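Local atomic coordinates of glycine cleavage system H protein (Mycobacterium tuberculosis, PDB entry 3IFT), a protein that probably carries the methylamine group of glycine from the P protein to the T protein of the glycine cleavage system on a covalently bound lipoyl cofactor. Residues S14-H17 / E23-R26; L16-E21 / E134-T139. All coordinates share one frame; numbering follows the deposited sequence.

Contact 1. Residues S14-H17 / E23-R26; sequences SDLH and EWIR
H17 and I25 form an antiparallel hydrogen-bonded pair. H17 N bonds I25 O at 2.9 Å, and I25 N bonds H17 O at 2.7 Å. H17 O also takes a CA-H...O contact from W24 CA at 3.1 Å. On one face of the sheet, the H17 and I25 side chains stand side by side. The imidazole turns away from I25, but its ND1 and I25 O meet at a common water lying in the ring plane. L16 reaches the other strand through its two methyls. CD2 touches R26 CB at 3.4 Å and also lies 3.7 Å from W24 CE3, while CD1 packs near W24 CB. R26 runs out with CG anti to its backbone N (chi1 -176°) and then bends at chi3 (-70°). The bend lays one face of the guanidinium against the W24 ring at CZ3, off centre. Two waters lie at the guanidinium edge, in its plane. One joins NH2 to D15 OD1; the other joins NE to D15 OD2, its bond to the carboxylate being weak. The charged groups stay apart, with D15 OD2 4.9 Å from R26 NE; R26 NH2 also bonds Y105 O. The arrangement is a short antiparallel edge pairing, in which strand 17-18 borders the larger antiparallel sheet of the glycine cleavage H-protein fold.

Contact 2. Residues L16-E21 / E134-T139; sequences LHYTAE and EAYRGT
Y18 and Y136 lay their side chains together, with CB of Y18 3.6 Å from CB of Y136. The two side chains cross at about a right angle. Their rings are nearly parallel, with planes at 8°, but slid so far that they barely overlap; the centroids are 4.7 Å apart. The contact is made mainly by CB, CG and the CD atoms of both residues. Y136 CD2 lies over one face of the Y18 ring, offset toward the rim, and Y18 CD1 lies likewise over a face of the Y136 ring, the two atoms 3.7 Å apart. The first torsions differ. In Y18, CG is anti to the carbonyl carbon (chi1 -59°); in Y136 it is anti to the backbone N (chi1 -179°). The hydroxyls have different partners. Y18 OH bonds P13 O, whereas Y136 OH bonds H22 ND1 and T38 OG1. These bonds hold the outer end of each ring.

This is a strand-helix contact: helix 133-139, near the C-terminus, packs against the edge strand 17-18 of the larger sheet. A backbone hydrogen bond between Y18 and L131, just ahead of the helix, ties the same two regions.

T19 adds its carbonyl, whose O lies 3.4 Å from Y136 CE1, set obliquely to that ring. Its side chain turns away from the helix, and OG1 accepts a bond from E23 N and a weak one from E21 N. T139 OG1 donates to Y136 O at 2.7 Å, in the carbonyl plane and on a lone pair. A water donates both to this hydroxyl and to A20 O, so it bridges T139 to A20.

The centres of contacts 1 and 2 lie about 8 Å apart, on the same side of the chain's centre. Both start from the same N-terminal stretch and share L16 and H17. Contact 1 joins residues close in sequence, across the turn between strands 17-18 and 23-29. Contact 2 brings in helix 133-139, more than a hundred residues later. The two also touch directly: W24 CB packs on Y18 CE1 at 3.6 Å, and I25 CD1 on T19 CG2 at 3.7 Å. Strand 17-18 pairs with strand 23-29, and the helix packs against the Y18 side chain. This brings parts of the chain near its two ends together at the sheet edge, away from the predicted lipoylation site K73.

Contact 1. Residues S14-H17 / E23-R26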
loop_
_atom_site.group_PDB
_atom_site.type_symbol
_atom_site.label_atom_id
_atom_site.label_comp_id
_atom_site.label_asym_id
_atom_site.label_seq_id
_atom_site.Cartn_x
_atom_site.Cartn_y
_atom_site.Cartn_z
ATOM N N SER A 14 3.034 12.052 -7.404
ATOM C CA SER A 14 3.864 12.898 -6.577
ATOM C C SER A 14 3.229 13.123 -5.224
ATOM O O SER A 14 3.894 13.620 -4.338
ATOM C CB SER A 14 4.142 14.256 -7.251
ATOM O OG SER A 14 2.948 15.006 -7.330
ATOM N N ASP A 15 1.943 12.788 -5.047
ATOM C CA ASP A 15 1.264 13.188 -3.823
ATOM C C ASP A 15 1.218 12.048 -2.824
ATOM O O ASP A 15 0.544 12.129 -1.823
ATOM C CB ASP A 15 -0.125 13.757 -4.088
ATOM C CG ASP A 15 -1.040 12.772 -4.789
ATOM O OD1 ASP A 15 -0.553 11.782 -5.370
ATOM O OD2 ASP A 15 -2.257 12.993 -4.733
ATOM N N LEU A 16 1.988 10.998 -3.080
ATOM C CA LEU A 16 1.987 9.837 -2.240
ATOM C C LEU A 16 3.343 9.636 -1.612
ATOM O O LEU A 16 4.352 10.172 -2.064
ATOM C CB LEU A 16 1.658 8.610 -3.071
ATOM C CG LEU A 16 0.263 8.589 -3.671
ATOM C CD1 LEU A 16 0.164 7.432 -4.656
ATOM C CD2 LEU A 16 -0.733 8.478 -2.576
ATOM N N HIS A 17 3.353 8.841 -0.560
ATOM C CA HIS A 17 4.586 8.317 -0.050
ATOM C C HIS A 17 4.635 6.882 -0.414
ATOM O O HIS A 17 3.619 6.286 -0.777
ATOM C CB HIS A 17 4.677 8.458 1.454
ATOM C CG HIS A 17 4.916 9.867 1.913
ATOM N ND1 HIS A 17 3.887 10.721 2.254
ATOM C CD2 HIS A 17 6.064 10.566 2.099
ATOM C CE1 HIS A 17 4.390 11.881 2.647
ATOM N NE2 HIS A 17 5.708 11.814 2.562
ATOM N N GLU A 23 4.878 -0.110 -1.917
ATOM C CA GLU A 23 3.598 0.296 -1.428
ATOM C C GLU A 23 3.531 1.776 -1.471
ATOM O O GLU A 23 4.550 2.452 -1.413
ATOM C CB GLU A 23 3.351 -0.234 -0.046
ATOM C CG GLU A 23 3.089 -1.726 -0.137
ATOM C CD GLU A 23 2.979 -2.422 1.190
ATOM O OE1 GLU A 23 2.518 -1.787 2.161
ATOM O OE2 GLU A 23 3.352 -3.612 1.248
ATOM N N TRP A 24 2.317 2.278 -1.606
ATOM C CA TRP A 24 2.119 3.704 -1.537
ATOM C C TRP A 24 1.255 3.975 -0.343
ATOM O O TRP A 24 0.533 3.105 0.133
ATOM C CB TRP A 24 1.521 4.288 -2.817
ATOM C CG TRP A 24 0.252 3.670 -3.257
ATOM C CD1 TRP A 24 0.122 2.634 -4.131
ATOM C CD2 TRP A 24 -1.078 4.010 -2.837
ATOM N NE1 TRP A 24 -1.221 2.329 -4.317
ATOM C CE2 TRP A 24 -1.978 3.149 -3.536
ATOM C CE3 TRP A 24 -1.602 4.940 -1.948
ATOM C CZ2 TRP A 24 -3.373 3.183 -3.337
ATOM C CZ3 TRP A 24 -2.968 4.997 -1.784
ATOM C CH2 TRP A 24 -3.842 4.110 -2.463
ATOM N N ILE A 25 1.351 5.205 0.120
ATOM C CA ILE A 25 0.699 5.644 1.342
ATOM C C ILE A 25 0.170 7.006 1.018
ATOM O O ILE A 25 0.940 7.912 0.640
ATOM C CB ILE A 25 1.687 5.727 2.515
ATOM C CG1 ILE A 25 2.296 4.353 2.766
ATOM C CG2 ILE A 25 0.963 6.241 3.796
ATOM C CD1 ILE A 25 3.664 4.144 2.147
ATOM N N ARG A 26 -1.152 7.112 1.084
ATOM C CA ARG A 26 -1.833 8.368 0.936
ATOM C C ARG A 26 -2.405 8.824 2.265
ATOM O O ARG A 26 -3.182 8.107 2.894
ATOM C CB ARG A 26 -2.974 8.246 -0.046
ATOM C CG ARG A 26 -3.653 9.579 -0.288
ATOM C CD ARG A 26 -4.835 9.410 -1.229
ATOM N NE ARG A 26 -4.348 9.116 -2.552
ATOM C CZ ARG A 26 -4.649 8.052 -3.282
ATOM N NH1 ARG A 26 -5.540 7.159 -2.869
ATOM N NH2 ARG A 26 -4.078 7.916 -4.483
HETATM O O HOH W 1 -2.450 9.888 -5.722
HETATM O O HOH W 2 -2.974 11.452 -2.799
HETATM O O HOH W 3 1.359 10.710 1.745
#

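Contact 2. Residues L16-E21 / E134-T139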
loop_
_atom_site.group_PDB
_atom_site.type_symbol
_atom_site.label_atom_id
_atom_site.label_comp_id
_atom_site.label_asym_id
_atom_site.label_seq_id
_atom_site.Cartn_x
_atom_site.Cartn_y
_atom_site.Cartn_z
ATOM N N LEU A 16 1.988 10.998 -3.080
ATOM C CA LEU A 16 1.987 9.837 -2.240
ATOM C C LEU A 16 3.343 9.636 -1.612
ATOM O O LEU A 16 4.352 10.172 -2.064
ATOM C CB LEU A 16 1.658 8.610 -3.071
ATOM C CG LEU A 16 0.263 8.589 -3.671
ATOM C CD1 LEU A 16 0.164 7.432 -4.656
ATOM C CD2 LEU A 16 -0.733 8.478 -2.576
ATOM N N HIS A 17 3.353 8.841 -0.560
ATOM C CA HIS A 17 4.586 8.317 -0.050
ATOM C C HIS A 17 4.635 6.882 -0.414
ATOM O O HIS A 17 3.619 6.286 -0.777
ATOM C CB HIS A 17 4.677 8.458 1.454
ATOM C CG HIS A 17 4.916 9.867 1.913
ATOM N ND1 HIS A 17 3.887 10.721 2.254
ATOM C CD2 HIS A 17 6.064 10.566 2.099
ATOM C CE1 HIS A 17 4.390 11.881 2.647
ATOM N NE2 HIS A 17 5.708 11.814 2.562
ATOM N N TYR A 18 5.844 6.343 -0.323
ATOM C CA TYR A 18 6.134 5.017 -0.782
ATOM C C TYR A 18 7.026 4.301 0.147
ATOM O O TYR A 18 7.761 4.902 0.947
ATOM C CB TYR A 18 6.798 5.055 -2.139
ATOM C CG TYR A 18 5.937 5.715 -3.138
ATOM C CD1 TYR A 18 5.058 4.980 -3.891
ATOM C CD2 TYR A 18 5.925 7.095 -3.258
ATOM C CE1 TYR A 18 4.214 5.593 -4.797
ATOM C CE2 TYR A 18 5.100 7.716 -4.142
ATOM C CZ TYR A 18 4.242 6.974 -4.926
ATOM O OH TYR A 18 3.406 7.587 -5.854
ATOM N N THR A 19 6.961 2.980 0.038
ATOM C CA THR A 19 7.987 2.163 0.622
ATOM C C THR A 19 8.808 1.584 -0.505
ATOM O O THR A 19 8.339 1.451 -1.651
ATOM C CB THR A 19 7.381 1.035 1.452
ATOM O OG1 THR A 19 6.750 0.108 0.584
ATOM C CG2 THR A 19 6.366 1.567 2.472
ATOM N N ALA A 20 10.022 1.193 -0.161
ATOM C CA ALA A 20 10.923 0.480 -1.064
ATOM C C ALA A 20 10.307 -0.813 -1.577
ATOM O O ALA A 20 10.698 -1.324 -2.611
ATOM C CB ALA A 20 12.249 0.161 -0.340
ATOM N N GLU A 21 9.337 -1.332 -0.858
ATOM C CA GLU A 21 8.742 -2.604 -1.213
ATOM C C GLU A 21 7.501 -2.335 -2.052
ATOM O O GLU A 21 6.685 -3.216 -2.196
ATOM C CB GLU A 21 8.382 -3.420 0.004
ATOM C CG GLU A 21 9.586 -3.906 0.798
ATOM C CD GLU A 21 10.211 -2.797 1.584
ATOM O OE1 GLU A 21 9.440 -2.079 2.217
ATOM O OE2 GLU A 21 11.450 -2.621 1.537
ATOM N N GLU A 134 9.949 10.825 -5.628
ATOM C CA GLU A 134 11.218 10.954 -6.301
ATOM C C GLU A 134 12.167 9.877 -5.786
ATOM O O GLU A 134 12.844 9.206 -6.571
ATOM C CB GLU A 134 11.785 12.348 -6.005
ATOM C CG GLU A 134 12.706 12.892 -7.053
ATOM C CD GLU A 134 13.475 14.128 -6.554
ATOM O OE1 GLU A 134 12.827 15.069 -6.034
ATOM O OE2 GLU A 134 14.719 14.129 -6.663
ATOM N N ALA A 135 12.194 9.709 -4.469
ATOM C CA ALA A 135 12.996 8.671 -3.853
ATOM C C ALA A 135 12.486 7.281 -4.267
ATOM O O ALA A 135 13.268 6.368 -4.539
ATOM C CB ALA A 135 12.979 8.802 -2.335
ATOM N N TYR A 136 11.186 7.104 -4.318
ATOM C CA TYR A 136 10.677 5.838 -4.800
ATOM C C TYR A 136 11.136 5.548 -6.230
ATOM O O TYR A 136 11.698 4.506 -6.497
ATOM C CB TYR A 136 9.175 5.758 -4.686
ATOM C CG TYR A 136 8.673 4.435 -5.156
ATOM C CD1 TYR A 136 9.056 3.242 -4.515
ATOM C CD2 TYR A 136 7.827 4.354 -6.227
ATOM C CE1 TYR A 136 8.617 2.058 -4.944
ATOM C CE2 TYR A 136 7.381 3.150 -6.680
ATOM C CZ TYR A 136 7.756 2.007 -6.044
ATOM O OH TYR A 136 7.272 0.797 -6.519
ATOM N N ARG A 137 10.882 6.461 -7.148
ATOM C CA ARG A 137 11.388 6.318 -8.520
ATOM C C ARG A 137 12.864 5.927 -8.532
ATOM O O ARG A 137 13.275 5.000 -9.241
ATOM C CB ARG A 137 11.203 7.621 -9.280
ATOM C CG ARG A 137 11.816 7.673 -10.700
ATOM C CD ARG A 137 10.959 6.933 -11.736
ATOM N NE ARG A 137 9.667 7.589 -11.942
ATOM C CZ ARG A 137 8.599 7.020 -12.495
ATOM N NH1 ARG A 137 8.631 5.755 -12.925
ATOM N NH2 ARG A 137 7.481 7.722 -12.614
ATOM N N GLY A 138 13.646 6.637 -7.737
ATOM C CA GLY A 138 15.071 6.413 -7.605
ATOM C C GLY A 138 15.434 4.981 -7.321
ATOM O O GLY A 138 16.429 4.487 -7.845
ATOM N N THR A 139 14.623 4.313 -6.501
ATOM C CA THR A 139 14.833 2.903 -6.178
ATOM C C THR A 139 14.547 1.993 -7.367
ATOM O O THR A 139 15.056 0.874 -7.412
ATOM C CB THR A 139 13.975 2.428 -4.939
ATOM O OG1 THR A 139 12.585 2.245 -5.292
ATOM C CG2 THR A 139 14.098 3.416 -3.771
HETATM O O HOH W 4 12.319 -0.258 -4.559
#